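Local atomic coordinates of cellulose 1,4-beta-cellobiosidase (Thermobifida fusca, PDB entry 4JJJ), a protein that probably hydrolyses beta-1,4-glucan chains of cellulose to cellobiose, this chain being the family 48 glycoside hydrolase domain of a longer protein that also carries a carbohydrate-binding module. Residues T481-G484 with N485-L488; Q288-S292 with A293-L297. The protein carries 1 engineered substitution. All coordinates share one frame; numbering follows the deposited sequence.

Contact 1 of 2, residues T481-G484 with N485-L488; sequences TYTG and NPNL
Thr483 and Asn485 are tied by a side-chain-to-backbone hydrogen bond: the N-H of Asn485 donates to Thr483 OG1 over 2.9 Å at an N-H...O angle of 155°, closing an ST turn around Gly484. The Thr483 torsion (chi1 68°) sets OG1 between its own N and carbonyl carbon, from where it reaches forward to Asn485. Asp476 OD2 is a second hydrogen-bond partner of this hydroxyl. Asn485 also opens a type I beta turn, in which Leu488 N donates to Asn485 O at 3.1 Å.

A water adds a second polar link, accepting from Thr483 N at 2.9 Å and donating to Asn485 OD1 at 3.0 Å. Further backbone bonds hold the amide: OD1 also accepts from Asp476 N, and ND2 donates to Trp365 O at the end of helix 348-365 and to Gln367 O just beyond it.

The Tyr482 ring packs against the chain at an edge and a face. Asn485 ND2 approaches the edge of the ring, 3.5 Å from Tyr482 CE1, and the amide and ring planes stand 86° apart. Over one face, near the centre, Gly484 N lies 3.5 Å above the Tyr482 ring plane. The phenol OH is hydrogen-bonded to Gln367 O and Lys443 NZ.

The buried Asn485 amide thus has acceptors for ND2 and donors for OD1, which fixes its rotation and tells its oxygen from its nitrogen; through it and Tyr482 OH, a surface loop is pinned to the backbone at Trp365 and Gln367.

Contact 2 of 2, residues Q288-S292 with A293-L297; sequences QGKDS and AHYLL
Lys290 meets Tyr295 through the aliphatic base of its side chain: Tyr295 OH lies 3.6 Å from Lys290 CB, and the two side chains run roughly perpendicular. Next to this approach the backbone turns, with Ala293 N donating to Lys290 O at 3.1 Å. That bond is fairly straight at hydrogen, but the donor sits well above the carbonyl plane, 63° out of it. The same carbonyl accepts from a water at 3.1 Å from Lys290 O, and this water also donates to Ala293 O at 2.7 Å, so it clamps both ends of the turn. The Ala293 methyl rests on one face of the Tyr295 ring, CB lying 3.6 Å above the plane and toward the rim. Tyr295 brings its ring back over Ala293 with CG beside its own N (chi1 -68°).

Farther out, Asp291 and Gln288 are bonded both ways: Asp291 OD1 accepts from Gln288 N at 3.0 Å, and Asp291 N donates to Gln288 O. Beyond Ala293, Leu296 N donates to His294 ND1 at 3.1 Å, nearly in the imidazole plane. His294 NE2 is bonded to Ser319 O, consistent with a ring protonated at NE2, and these two bonds fix the ring's orientation.

The bent Lys290 chain carries NZ away to a salt bridge with Asp351 and a hydrogen bond to Thr347 OG1. Tyr295 packs on Asp351, Thr354 and Arg358 of helix 348-365. His294 and Leu296 touch Ser322 of strand 321-323 and Met398 of strand 398-401, and Leu296 also reaches Phe362 of the helix, so residues 294-296 lie between that helix and the sheet of both strands, while Ser292 packs on Phe268 and Phe272.

Overall arrangement
Contact 2 precedes contact 1 along the chain, and both lie in loops of the family 48 catalytic domain, an (alpha/alpha)6 fold. Residues 288-297 belong to the connection from helix 250-263 to strand 302-306; residues 481-488 lead from strand 465-473 into strand 488-496. Their centres are 26 Å apart and their nearest atoms about 14 Å, without touching. What they share is helix 348-365: contact 2 packs along it, whereas contact 1 is bonded to its final residue, Trp365, and to the loop beyond. The zinc ion held by Asp357 and Glu361 lies about 9 Å from the Tyr482 side chain and about 10 Å from that of Tyr295; both loops thus meet helix 348-365, one along its side and the other at its C-terminal end.

Contact 1 of 2, residues T481-G484 with N485-L488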
# COMPACT_ATOMS: atom_id res chain seq x y z
N THR A 481 -0.21 -18.34 -22.17
CA THR A 481 -1.53 -18.30 -22.77
C THR A 481 -2.66 -18.41 -21.73
O THR A 481 -2.55 -19.15 -20.73
CB THR A 481 -1.62 -19.21 -24.01
OG1 THR A 481 -2.63 -18.70 -24.89
CG2 THR A 481 -1.82 -20.66 -23.59
N TYR A 482 -3.76 -17.73 -21.96
CA TYR A 482 -4.85 -17.67 -21.00
C TYR A 482 -5.77 -18.80 -21.33
O TYR A 482 -6.32 -18.89 -22.46
CB TYR A 482 -5.59 -16.36 -21.04
CG TYR A 482 -6.66 -16.18 -20.06
CD1 TYR A 482 -6.41 -16.41 -18.71
CD2 TYR A 482 -7.94 -15.86 -20.43
CE1 TYR A 482 -7.40 -16.26 -17.78
CE2 TYR A 482 -8.93 -15.74 -19.52
CZ TYR A 482 -8.64 -15.92 -18.18
OH TYR A 482 -9.66 -15.76 -17.27
N THR A 483 -5.98 -19.67 -20.32
CA THR A 483 -6.94 -20.78 -20.51
C THR A 483 -8.37 -20.52 -20.18
O THR A 483 -9.32 -21.38 -20.38
CB THR A 483 -6.51 -21.94 -19.58
OG1 THR A 483 -6.72 -21.52 -18.20
CG2 THR A 483 -5.10 -22.32 -19.81
N GLY A 484 -8.67 -19.37 -19.59
CA GLY A 484 -9.94 -19.06 -19.07
C GLY A 484 -10.07 -19.45 -17.58
O GLY A 484 -11.06 -19.10 -16.95
N ASN A 485 -9.08 -20.18 -17.08
CA ASN A 485 -9.02 -20.56 -15.67
C ASN A 485 -10.37 -21.04 -15.15
O ASN A 485 -10.95 -20.57 -14.15
CB ASN A 485 -8.48 -19.47 -14.75
CG ASN A 485 -7.03 -19.19 -15.01
OD1 ASN A 485 -6.23 -20.05 -15.37
ND2 ASN A 485 -6.61 -17.88 -14.80
N PRO A 486 -10.92 -22.08 -15.83
CA PRO A 486 -12.22 -22.59 -15.38
C PRO A 486 -12.24 -23.14 -13.94
O PRO A 486 -13.35 -23.12 -13.35
CB PRO A 486 -12.45 -23.75 -16.36
CG PRO A 486 -11.17 -24.12 -16.86
CD PRO A 486 -10.29 -22.91 -16.83
N ASN A 487 -11.08 -23.45 -13.38
CA ASN A 487 -11.01 -23.93 -12.01
C ASN A 487 -10.53 -22.92 -10.91
O ASN A 487 -10.11 -23.34 -9.82
CB ASN A 487 -10.27 -25.22 -11.94
CG ASN A 487 -11.00 -26.31 -12.79
OD1 ASN A 487 -12.17 -26.56 -12.62
ND2 ASN A 487 -10.32 -26.86 -13.73
N LEU A 488 -10.52 -21.65 -11.29
CA LEU A 488 -10.28 -20.56 -10.37
C LEU A 488 -11.54 -19.70 -10.25
O LEU A 488 -12.12 -19.28 -11.26
CB LEU A 488 -9.20 -19.69 -10.96
CG LEU A 488 -8.90 -18.42 -10.10
CD1 LEU A 488 -8.47 -18.72 -8.69
CD2 LEU A 488 -7.83 -17.66 -10.93
O HOH W 1 -4.82 -19.08 -17.78

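Contact 2 of 2, residues Q288-S292 with A293-L297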
# COMPACT_ATOMS: atom_id res chain seq x y z
N GLN A 288 22.49 -13.77 -8.91
CA GLN A 288 23.55 -13.05 -9.57
C GLN A 288 22.85 -12.17 -10.60
O GLN A 288 21.94 -12.63 -11.34
CB GLN A 288 24.44 -14.07 -10.31
CG GLN A 288 24.77 -15.29 -9.45
CD GLN A 288 25.31 -16.49 -10.21
OE1 GLN A 288 24.72 -17.58 -10.24
NE2 GLN A 288 26.45 -16.29 -10.86
N GLY A 289 23.21 -10.92 -10.59
CA GLY A 289 22.67 -10.00 -11.61
C GLY A 289 21.17 -9.90 -11.40
O GLY A 289 20.69 -9.85 -10.25
N LYS A 290 20.40 -9.94 -12.50
CA LYS A 290 18.97 -9.86 -12.35
C LYS A 290 18.23 -11.17 -12.31
O LYS A 290 17.02 -11.15 -12.51
CB LYS A 290 18.40 -9.01 -13.51
CG LYS A 290 19.07 -7.64 -13.84
CD LYS A 290 18.44 -6.55 -13.10
CE LYS A 290 19.16 -5.18 -12.99
NZ LYS A 290 18.96 -4.41 -14.27
N ASP A 291 18.87 -12.28 -11.99
CA ASP A 291 18.12 -13.52 -11.96
C ASP A 291 17.23 -13.66 -10.70
O ASP A 291 16.40 -14.54 -10.62
CB ASP A 291 18.98 -14.76 -12.17
CG ASP A 291 19.89 -15.06 -11.08
OD1 ASP A 291 19.83 -14.48 -9.99
OD2 ASP A 291 20.82 -15.95 -11.35
N SER A 292 17.42 -12.71 -9.77
CA SER A 292 16.61 -12.57 -8.56
C SER A 292 15.42 -11.59 -8.80
O SER A 292 14.69 -11.32 -7.84
CB SER A 292 17.43 -12.06 -7.38
OG SER A 292 18.12 -10.86 -7.71
N ALA A 293 15.25 -11.09 -10.02
CA ALA A 293 14.10 -10.24 -10.32
C ALA A 293 12.90 -11.02 -10.78
O ALA A 293 12.98 -11.74 -11.76
CB ALA A 293 14.49 -9.18 -11.31
N HIS A 294 11.75 -10.82 -10.11
CA HIS A 294 10.41 -11.30 -10.54
C HIS A 294 9.69 -10.23 -11.36
O HIS A 294 8.75 -10.55 -12.05
CB HIS A 294 9.59 -11.79 -9.37
CG HIS A 294 9.48 -10.83 -8.25
ND1 HIS A 294 8.86 -9.60 -8.39
CD2 HIS A 294 9.95 -10.89 -6.99
CE1 HIS A 294 8.92 -8.98 -7.22
NE2 HIS A 294 9.57 -9.74 -6.35
N TYR A 295 10.20 -8.98 -11.30
CA TYR A 295 9.66 -7.93 -12.18
C TYR A 295 8.23 -7.59 -11.91
O TYR A 295 7.59 -6.94 -12.77
CB TYR A 295 9.89 -8.29 -13.65
CG TYR A 295 11.34 -8.27 -14.05
CD1 TYR A 295 12.07 -7.10 -14.14
CD2 TYR A 295 11.95 -9.48 -14.35
CE1 TYR A 295 13.40 -7.13 -14.57
CE2 TYR A 295 13.26 -9.54 -14.73
CZ TYR A 295 13.95 -8.39 -14.91
OH TYR A 295 15.31 -8.35 -15.32
N LEU A 296 7.74 -7.87 -10.71
CA LEU A 296 6.43 -7.42 -10.27
C LEU A 296 6.55 -6.41 -9.16
O LEU A 296 7.64 -6.28 -8.55
CB LEU A 296 5.62 -8.62 -9.78
CG LEU A 296 5.32 -9.66 -10.83
CD1 LEU A 296 4.60 -10.85 -10.20
CD2 LEU A 296 4.52 -9.16 -12.02
N LEU A 297 5.49 -5.63 -8.89
CA LEU A 297 5.46 -4.72 -7.72
C LEU A 297 5.09 -5.56 -6.49
O LEU A 297 3.90 -5.83 -6.27
CB LEU A 297 4.53 -3.55 -7.90
CG LEU A 297 5.06 -2.53 -8.90
CD1 LEU A 297 3.98 -1.60 -9.31
CD2 LEU A 297 6.08 -1.62 -8.11
O HOH W 2 14.66 -12.70 -13.69